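70 kDa protein (Xanthomonas sp., PDB 4B2N) acts as a rubber oxygenase, a dihaem c-type cytochrome and dioxygenase that processively cleaves the polyisoprene of latex. Local coordinates at residues A[263-268]-A[461-466]; A[269-274]-A[605-610]; A[438-443]-A[480-485]. All coordinates share one frame; numbering follows the deposited sequence.

Interaction 1. Residues A[263-268]-A[461-466]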
loop_
_atom_site.group_PDB
_atom_site.type_symbol
_atom_site.label_atom_id
_atom_site.label_comp_id
_atom_site.label_asym_id
_atom_site.label_seq_id
_atom_site.Cartn_x
_atom_site.Cartn_y
_atom_site.Cartn_z
ATOM N N ASP A 263 21.982 8.963 1.517
ATOM C CA ASP A 263 22.978 8.093 2.102
ATOM C C ASP A 263 22.201 6.972 2.820
ATOM O O ASP A 263 21.258 7.208 3.598
ATOM C CB ASP A 263 23.807 8.956 3.080
ATOM C CG ASP A 263 24.903 8.161 3.782
ATOM O OD1 ASP A 263 24.572 7.156 4.444
ATOM O OD2 ASP A 263 26.115 8.526 3.705
ATOM N N MET A 264 22.540 5.742 2.519
ATOM C CA MET A 264 21.764 4.635 2.992
ATOM C C MET A 264 22.077 4.225 4.426
ATOM O O MET A 264 21.443 3.326 4.926
ATOM C CB MET A 264 22.065 3.464 2.075
ATOM C CG MET A 264 21.548 3.805 0.667
ATOM S SD MET A 264 19.749 3.623 0.515
ATOM C CE MET A 264 19.628 1.810 0.620
ATOM N N GLU A 265 23.048 4.910 5.057
ATOM C CA GLU A 265 23.367 4.685 6.454
ATOM C C GLU A 265 22.874 5.815 7.348
ATOM O O GLU A 265 22.560 5.583 8.521
ATOM C CB GLU A 265 24.864 4.534 6.618
ATOM C CG GLU A 265 25.448 3.263 5.989
ATOM C CD GLU A 265 26.946 3.284 6.181
ATOM O OE1 GLU A 265 27.702 3.838 5.345
ATOM O OE2 GLU A 265 27.388 2.799 7.221
ATOM N N THR A 266 22.810 7.040 6.808
ATOM C CA THR A 266 22.535 8.192 7.648
ATOM C C THR A 266 21.256 8.944 7.246
ATOM O O THR A 266 20.726 9.676 8.043
ATOM C CB THR A 266 23.688 9.209 7.600
ATOM O OG1 THR A 266 23.685 9.872 6.322
ATOM C CG2 THR A 266 25.036 8.476 7.841
ATOM N N LEU A 267 20.761 8.711 6.025
ATOM C CA LEU A 267 19.651 9.437 5.461
ATOM C C LEU A 267 19.981 10.898 5.125
ATOM O O LEU A 267 19.065 11.664 4.843
ATOM C CB LEU A 267 18.323 9.279 6.303
ATOM C CG LEU A 267 17.925 7.835 6.688
ATOM C CD1 LEU A 267 16.558 7.894 7.467
ATOM C CD2 LEU A 267 17.881 6.970 5.455
ATOM N N THR A 268 21.268 11.258 5.085
ATOM C CA THR A 268 21.696 12.498 4.497
ATOM C C THR A 268 21.292 12.553 3.002
ATOM O O THR A 268 21.383 11.565 2.262
ATOM C CB THR A 268 23.236 12.631 4.561
ATOM O OG1 THR A 268 23.673 12.475 5.917
ATOM C CG2 THR A 268 23.671 13.955 4.045
ATOM N N GLY A 461 27.487 3.964 16.312
ATOM C CA GLY A 461 26.947 5.202 15.814
ATOM C C GLY A 461 26.676 5.383 14.353
ATOM O O GLY A 461 27.142 4.659 13.452
ATOM N N TYR A 462 25.864 6.380 14.115
ATOM C CA TYR A 462 25.600 6.770 12.766
ATOM C C TYR A 462 26.888 7.370 12.158
ATOM O O TYR A 462 27.550 8.177 12.820
ATOM C CB TYR A 462 24.429 7.727 12.782
ATOM C CG TYR A 462 23.135 6.897 12.962
ATOM C CD1 TYR A 462 22.770 5.935 11.988
ATOM C CD2 TYR A 462 22.316 7.025 14.101
ATOM C CE1 TYR A 462 21.634 5.146 12.158
ATOM C CE2 TYR A 462 21.149 6.241 14.256
ATOM C CZ TYR A 462 20.834 5.300 13.279
ATOM O OH TYR A 462 19.706 4.463 13.355
ATOM N N PRO A 463 27.246 6.976 10.918
ATOM C CA PRO A 463 28.290 7.663 10.195
ATOM C C PRO A 463 27.958 9.162 10.177
ATOM O O PRO A 463 26.809 9.547 10.424
ATOM C CB PRO A 463 28.170 7.062 8.783
ATOM C CG PRO A 463 27.704 5.664 9.053
ATOM C CD PRO A 463 26.710 5.838 10.147
ATOM N N SER A 464 28.964 9.975 9.936
ATOM C CA SER A 464 28.798 11.439 9.853
ATOM C C SER A 464 27.841 11.913 8.755
ATOM O O SER A 464 27.812 11.423 7.608
ATOM C CB SER A 464 30.154 12.137 9.694
ATOM O OG SER A 464 30.744 11.685 8.493
ATOM N N ASP A 465 27.120 12.945 9.119
ATOM C CA ASP A 465 26.110 13.516 8.308
ATOM C C ASP A 465 26.838 14.598 7.539
ATOM O O ASP A 465 26.779 15.764 7.895
ATOM C CB ASP A 465 25.055 14.133 9.229
ATOM C CG ASP A 465 23.949 14.765 8.487
ATOM O OD1 ASP A 465 23.723 14.498 7.310
ATOM O OD2 ASP A 465 23.276 15.588 9.082
ATOM N N ASN A 466 27.604 14.202 6.532
ATOM C CA ASN A 466 28.196 15.226 5.675
ATOM C C ASN A 466 28.537 14.605 4.363
ATOM O O ASN A 466 28.668 13.389 4.238
ATOM C CB ASN A 466 29.346 16.037 6.300
ATOM C CG ASN A 466 30.646 15.319 6.278
ATOM O OD1 ASN A 466 30.897 14.520 7.183
ATOM N ND2 ASN A 466 31.479 15.547 5.245
#
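The ring of Tyr462 and the carboxylates of Glu265 and Asp465 are the flat groups that meet the opposite loop. Carbonyl O of Glu265 approaches the Tyr462 ring obliquely, 3.5 Å from CD1, while Arg330 makes a cation-pi contact with the same ring and Trp459 packs against it edge-to-face. The Glu265 carboxylate rests by OE2 on CG of Pro463, 3.4 Å away, the two side chains crossing at about a right angle. Proline suits this place because its compact, rigid ring offers an apolar surface to the aliphatic part of Glu265 and to the methyl of Thr266, whose CG2 comes 3.6 Å from Pro463 CB.

Thr266 OG1 donates to Thr268 OG1 over 2.6 Å, and Thr268 OG1 in turn donates to Asp465 OD1 at a very short 2.5 Å. Asp263 shapes the first loop from within, its OD1 accepting from Glu265 N, an Asx turn, and from Thr266 N, which extends it to an Asx motif, while OD2 forms a salt bridge with Arg473. A chain of two hydroxyls ending on a carboxylate is consistent with a directional link between the loops, probably favoured by the negative charge of Asp465.

Interaction 2. Residues A[269-274]-A[605-610]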
loop_
_atom_site.group_PDB
_atom_site.type_symbol
_atom_site.label_atom_id
_atom_site.label_comp_id
_atom_site.label_asym_id
_atom_site.label_seq_id
_atom_site.Cartn_x
_atom_site.Cartn_y
_atom_site.Cartn_z
ATOM N N LEU A 269 20.755 13.691 2.594
ATOM C CA LEU A 269 20.509 13.920 1.190
ATOM C C LEU A 269 21.893 14.150 0.537
ATOM O O LEU A 269 22.533 15.146 0.758
ATOM C CB LEU A 269 19.633 15.164 0.980
ATOM C CG LEU A 269 19.343 15.615 -0.460
ATOM C CD1 LEU A 269 18.671 14.499 -1.248
ATOM C CD2 LEU A 269 18.470 16.876 -0.508
ATOM N N ALA A 270 22.345 13.193 -0.231
ATOM C CA ALA A 270 23.681 13.238 -0.815
ATOM C C ALA A 270 23.630 12.303 -2.018
ATOM O O ALA A 270 23.929 11.126 -1.909
ATOM C CB ALA A 270 24.713 12.765 0.228
ATOM N N PRO A 271 23.198 12.808 -3.165
ATOM C CA PRO A 271 22.980 11.982 -4.333
ATOM C C PRO A 271 24.239 11.346 -4.826
ATOM O O PRO A 271 25.298 11.967 -4.657
ATOM C CB PRO A 271 22.490 13.027 -5.355
ATOM C CG PRO A 271 21.700 13.910 -4.491
ATOM C CD PRO A 271 22.701 14.162 -3.401
ATOM N N SER A 272 24.155 10.136 -5.374
ATOM C CA SER A 272 25.369 9.481 -5.911
ATOM C C SER A 272 24.927 8.575 -7.003
ATOM O O SER A 272 23.799 8.103 -6.980
ATOM C CB SER A 272 26.036 8.627 -4.812
ATOM O OG SER A 272 27.105 7.781 -5.282
ATOM N N LEU A 273 25.824 8.307 -7.953
ATOM C CA LEU A 273 25.583 7.272 -8.989
ATOM C C LEU A 273 25.842 5.846 -8.450
ATOM O O LEU A 273 25.434 4.908 -9.057
ATOM C CB LEU A 273 26.580 7.487 -10.143
ATOM C CG LEU A 273 26.451 8.827 -10.873
ATOM C CD1 LEU A 273 27.527 9.012 -11.933
ATOM C CD2 LEU A 273 25.061 8.737 -11.493
ATOM N N LEU A 274 26.534 5.685 -7.335
ATOM C CA LEU A 274 27.234 4.425 -7.031
ATOM C C LEU A 274 26.352 3.296 -6.538
ATOM O O LEU A 274 26.687 2.072 -6.629
ATOM C CB LEU A 274 28.294 4.714 -5.953
ATOM C CG LEU A 274 29.652 5.017 -6.532
ATOM C CD1 LEU A 274 29.474 6.209 -7.405
ATOM C CD2 LEU A 274 30.529 5.392 -5.402
ATOM N N ALA A 605 17.466 11.685 -12.172
ATOM C CA ALA A 605 18.272 12.278 -13.268
ATOM C C ALA A 605 18.658 13.660 -12.846
ATOM O O ALA A 605 19.836 14.065 -12.882
ATOM C CB ALA A 605 17.453 12.330 -14.544
ATOM N N GLN A 606 17.682 14.409 -12.365
ATOM C CA GLN A 606 18.008 15.807 -12.059
ATOM C C GLN A 606 18.971 15.932 -10.873
ATOM O O GLN A 606 19.904 16.750 -10.932
ATOM C CB GLN A 606 16.726 16.657 -11.815
ATOM C CG GLN A 606 17.056 18.119 -11.524
ATOM C CD GLN A 606 15.807 18.916 -11.218
ATOM O OE1 GLN A 606 14.882 18.393 -10.591
ATOM N NE2 GLN A 606 15.737 20.161 -11.728
ATOM N N TYR A 607 18.743 15.194 -9.782
ATOM C CA TYR A 607 19.713 15.234 -8.679
ATOM C C TYR A 607 21.090 14.688 -9.061
ATOM O O TYR A 607 22.054 14.932 -8.363
ATOM C CB TYR A 607 19.226 14.421 -7.470
ATOM C CG TYR A 607 18.320 15.260 -6.594
ATOM C CD1 TYR A 607 16.953 15.344 -6.862
ATOM C CD2 TYR A 607 18.831 16.011 -5.566
ATOM C CE1 TYR A 607 16.094 16.134 -6.076
ATOM C CE2 TYR A 607 18.006 16.778 -4.771
ATOM C CZ TYR A 607 16.638 16.839 -5.010
ATOM O OH TYR A 607 15.856 17.681 -4.217
ATOM N N LEU A 608 21.168 13.899 -10.110
ATOM C CA LEU A 608 22.448 13.304 -10.504
ATOM C C LEU A 608 23.046 14.114 -11.682
ATOM O O LEU A 608 24.004 13.693 -12.341
ATOM C CB LEU A 608 22.245 11.802 -10.818
ATOM C CG LEU A 608 22.007 10.950 -9.564
ATOM C CD1 LEU A 608 21.617 9.556 -10.036
ATOM C CD2 LEU A 608 23.142 10.920 -8.518
ATOM N N ASN A 609 22.469 15.303 -11.955
ATOM C CA ASN A 609 22.974 16.187 -13.021
ATOM C C ASN A 609 22.946 15.577 -14.393
ATOM O O ASN A 609 23.827 15.898 -15.203
ATOM C CB ASN A 609 24.434 16.577 -12.757
ATOM C CG ASN A 609 24.591 17.311 -11.438
ATOM O OD1 ASN A 609 23.872 18.255 -11.189
ATOM N ND2 ASN A 609 25.488 16.842 -10.574
ATOM N N LEU A 610 21.982 14.698 -14.611
ATOM C CA LEU A 610 21.592 14.194 -15.922
ATOM C C LEU A 610 20.346 14.872 -16.514
ATOM O O LEU A 610 19.583 15.550 -15.814
ATOM C CB LEU A 610 21.413 12.667 -15.868
ATOM C CG LEU A 610 22.570 11.971 -15.140
ATOM C CD1 LEU A 610 22.225 10.524 -14.860
ATOM C CD2 LEU A 610 23.900 12.064 -15.909
#
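Pro271 and Tyr607 cross obliquely, with the proline ring meeting the tyrosine near the root of its side chain. Pro271 CG lies 3.7 Å from Tyr607 CD2, and CB of the same proline is 3.6 Å from the carbonyl O of Tyr607. Further out, Leu269 CD1 comes within 4.2 Å of Tyr607 CE2, also obliquely, so one broad ring serves two apolar partners. Leu261 of helix 253-261 also touches this tyrosine.

Leu608 works through its branched end. Its CD2 is pressed toward the backbone, 3.3 Å from Ser272 O, and lies 3.9 Å from Pro271 CB; its CD1 meets Leu273 CD2 at 3.8 Å, the branched ends of the two leucines meeting at an angle. Leucine's two methyls let one side chain touch backbone and side chains of the loop at once, and no hydrogen bond joins the two segments. Ser272 turns its hydroxyl to its own loop instead, OG accepting from Leu274 N at 3.0 Å in an ST turn.

Helix 599-607 ends here in a Schellman motif: Leu610 N bonds to Ala605 O and Asn609 N to Gln606 O, with Asn609 at positive phi as the C-prime residue. The contact is thus an apolar patch at a helix C-terminus, laid against an irregular loop.

Interaction 3. Residues A[438-443]-A[480-485]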
loop_
_atom_site.group_PDB
_atom_site.type_symbol
_atom_site.label_atom_id
_atom_site.label_comp_id
_atom_site.label_asym_id
_atom_site.label_seq_id
_atom_site.Cartn_x
_atom_site.Cartn_y
_atom_site.Cartn_z
ATOM N N ASP A 438 17.497 -7.619 -8.084
ATOM C CA ASP A 438 18.970 -7.498 -8.221
ATOM C C ASP A 438 19.680 -7.505 -6.854
ATOM O O ASP A 438 19.396 -6.626 -5.995
ATOM C CB ASP A 438 19.276 -6.184 -8.946
ATOM C CG ASP A 438 20.690 -6.100 -9.460
ATOM O OD1 ASP A 438 21.683 -6.309 -8.718
ATOM O OD2 ASP A 438 20.811 -5.752 -10.653
ATOM N N GLU A 439 20.630 -8.439 -6.673
ATOM C CA GLU A 439 21.400 -8.571 -5.439
ATOM C C GLU A 439 22.022 -7.249 -5.042
ATOM O O GLU A 439 22.161 -6.956 -3.838
ATOM C CB GLU A 439 22.483 -9.662 -5.595
ATOM C CG GLU A 439 23.437 -9.843 -4.410
ATOM C CD GLU A 439 22.782 -10.573 -3.223
ATOM O OE1 GLU A 439 21.611 -11.005 -3.338
ATOM O OE2 GLU A 439 23.411 -10.718 -2.140
ATOM N N ARG A 440 22.418 -6.448 -6.042
ATOM C CA ARG A 440 23.116 -5.169 -5.760
ATOM C C ARG A 440 22.209 -4.236 -4.981
ATOM O O ARG A 440 22.642 -3.558 -4.064
ATOM C CB ARG A 440 23.545 -4.455 -7.047
ATOM C CG ARG A 440 24.722 -5.156 -7.748
ATOM C CD ARG A 440 24.977 -4.556 -9.111
ATOM N NE ARG A 440 23.840 -4.708 -10.011
ATOM C CZ ARG A 440 23.777 -4.189 -11.243
ATOM N NH1 ARG A 440 24.786 -3.448 -11.723
ATOM N NH2 ARG A 440 22.683 -4.353 -11.961
ATOM N N GLN A 441 20.954 -4.175 -5.413
ATOM C CA GLN A 441 19.960 -3.366 -4.746
ATOM C C GLN A 441 19.670 -3.838 -3.299
ATOM O O GLN A 441 19.602 -3.014 -2.340
ATOM C CB GLN A 441 18.691 -3.398 -5.588
ATOM C CG GLN A 441 18.802 -2.650 -6.934
ATOM C CD GLN A 441 17.499 -2.813 -7.699
ATOM O OE1 GLN A 441 17.109 -3.939 -8.012
ATOM N NE2 GLN A 441 16.778 -1.727 -7.920
ATOM N N ARG A 442 19.467 -5.142 -3.133
ATOM C CA ARG A 442 19.195 -5.693 -1.815
ATOM C C ARG A 442 20.384 -5.482 -0.889
ATOM O O ARG A 442 20.218 -5.177 0.282
ATOM C CB ARG A 442 18.759 -7.172 -1.899
ATOM C CG ARG A 442 17.388 -7.303 -2.536
ATOM C CD ARG A 442 16.851 -8.728 -2.503
ATOM N NE ARG A 442 17.864 -9.699 -2.900
ATOM C CZ ARG A 442 18.088 -10.077 -4.144
ATOM N NH1 ARG A 442 17.386 -9.568 -5.125
ATOM N NH2 ARG A 442 19.037 -10.954 -4.411
ATOM N N ARG A 443 21.594 -5.579 -1.427
ATOM C CA ARG A 443 22.751 -5.409 -0.561
ATOM C C ARG A 443 22.889 -3.949 -0.075
ATOM O O ARG A 443 23.338 -3.771 1.065
ATOM C CB ARG A 443 24.041 -5.812 -1.251
ATOM C CG ARG A 443 24.253 -7.308 -1.255
ATOM C CD ARG A 443 25.620 -7.621 -1.888
ATOM N NE ARG A 443 25.780 -9.076 -1.856
ATOM C CZ ARG A 443 26.924 -9.715 -1.563
ATOM N NH1 ARG A 443 28.045 -9.041 -1.270
ATOM N NH2 ARG A 443 26.928 -11.073 -1.493
ATOM N N TYR A 480 30.970 -3.647 -1.905
ATOM C CA TYR A 480 30.225 -4.680 -1.201
ATOM C C TYR A 480 28.967 -5.069 -2.000
ATOM O O TYR A 480 28.697 -6.270 -2.185
ATOM C CB TYR A 480 29.769 -4.230 0.211
ATOM C CG TYR A 480 28.825 -5.244 0.765
ATOM C CD1 TYR A 480 29.293 -6.523 1.116
ATOM C CD2 TYR A 480 27.440 -4.967 0.876
ATOM C CE1 TYR A 480 28.402 -7.507 1.544
ATOM C CE2 TYR A 480 26.552 -5.927 1.351
ATOM C CZ TYR A 480 27.055 -7.193 1.676
ATOM O OH TYR A 480 26.152 -8.114 2.133
ATOM N N ASN A 481 28.219 -4.079 -2.469
ATOM C CA ASN A 481 26.984 -4.349 -3.246
ATOM C C ASN A 481 27.234 -5.246 -4.485
ATOM O O ASN A 481 26.362 -6.067 -4.910
ATOM C CB ASN A 481 26.346 -3.025 -3.678
ATOM C CG ASN A 481 25.834 -2.222 -2.493
ATOM O OD1 ASN A 481 25.757 -2.734 -1.372
ATOM N ND2 ASN A 481 25.455 -0.948 -2.757
ATOM N N ASN A 482 28.466 -5.162 -4.997
ATOM C CA ASN A 482 28.856 -5.900 -6.199
ATOM C C ASN A 482 29.707 -7.118 -5.836
ATOM O O ASN A 482 30.482 -7.619 -6.657
ATOM C CB ASN A 482 29.555 -4.941 -7.194
ATOM C CG ASN A 482 28.584 -3.857 -7.780
ATOM O OD1 ASN A 482 28.291 -2.716 -7.196
ATOM N ND2 ASN A 482 28.059 -4.207 -8.941
ATOM N N GLY A 483 29.606 -7.607 -4.606
ATOM C CA GLY A 483 30.234 -8.904 -4.250
ATOM C C GLY A 483 31.569 -8.848 -3.552
ATOM O O GLY A 483 32.155 -9.890 -3.252
ATOM N N GLY A 484 32.041 -7.635 -3.273
ATOM C CA GLY A 484 33.279 -7.385 -2.551
ATOM C C GLY A 484 33.157 -7.501 -1.028
ATOM O O GLY A 484 32.104 -7.926 -0.506
ATOM N N PRO A 485 34.220 -7.111 -0.301
ATOM C CA PRO A 485 34.237 -7.176 1.154
ATOM C C PRO A 485 33.148 -6.306 1.779
ATOM O O PRO A 485 32.725 -5.255 1.212
ATOM C CB PRO A 485 35.596 -6.589 1.535
ATOM C CG PRO A 485 36.442 -6.828 0.338
ATOM C CD PRO A 485 35.533 -6.742 -0.857
HETATM O O HOH W 1 30.381 -10.163 -0.535
#
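Tyr480, near the end of its helix, meets Arg443 with both ring and backbone. The guanidinium lies flat on the ring, planes 28° apart, in an off-centre cation-pi contact with CZ 4.6 Å from the centroid, while Arg443 CD sits over the ring face. Arg443 NH1 also donates to Tyr480 O at 3.0 Å, and Gly483 N reaches that oxygen from the opposite face of its plane. An arginine extended from CG to NE suits this reach; Glu439 OE2 holds its NE at 2.9 Å with a nearly straight bond (170°).

Asn481 follows, its OD1 lying 3.5 Å from Arg443 CB and its ND2 bonded to Glu275. The carbonyl O of Asn481 takes a CA-H...O contact from Arg440 CA at 3.5 Å. The side chain of Asn482 then lies against Arg440 CD; the guanidinium of Arg440 grips Asp438 side-on through NE and NH2. Gly483, at positive phi, is the C-prime residue of a Schellman motif, a place where a CB would jam against the preceding carbonyl. At Gly484 a water accepts from Arg443 NH1 at 2.7 Å and donates to the glycine O.

The first turn of helix 439-446, capped by Asp438, thus sits against the C-terminal end of helix 467-481, with loop residues Val277 and Leu490 touching Arg440 and Tyr480.

Overall arrangement
From the N terminus, the chain leaves helix 253-261 and runs through 263-268 directly into 269-274, so interactions 1 and 2 start from adjoining pieces of one loop. Helix 439-446 then supplies the first half of interaction 3. The loop before helix 467-481 closes interaction 1 across 192 intervening residues, and the far end of that helix closes interaction 3 across 36; interactions 1 and 3 therefore cross. The end of helix 599-607 closes interaction 2 last, crossing interaction 1 and enclosing interaction 3. Helix 467-481 thus joins interactions 1 and 3 at its two ends. The centres lie about 16 to 19 Å apart, away from the haem sites.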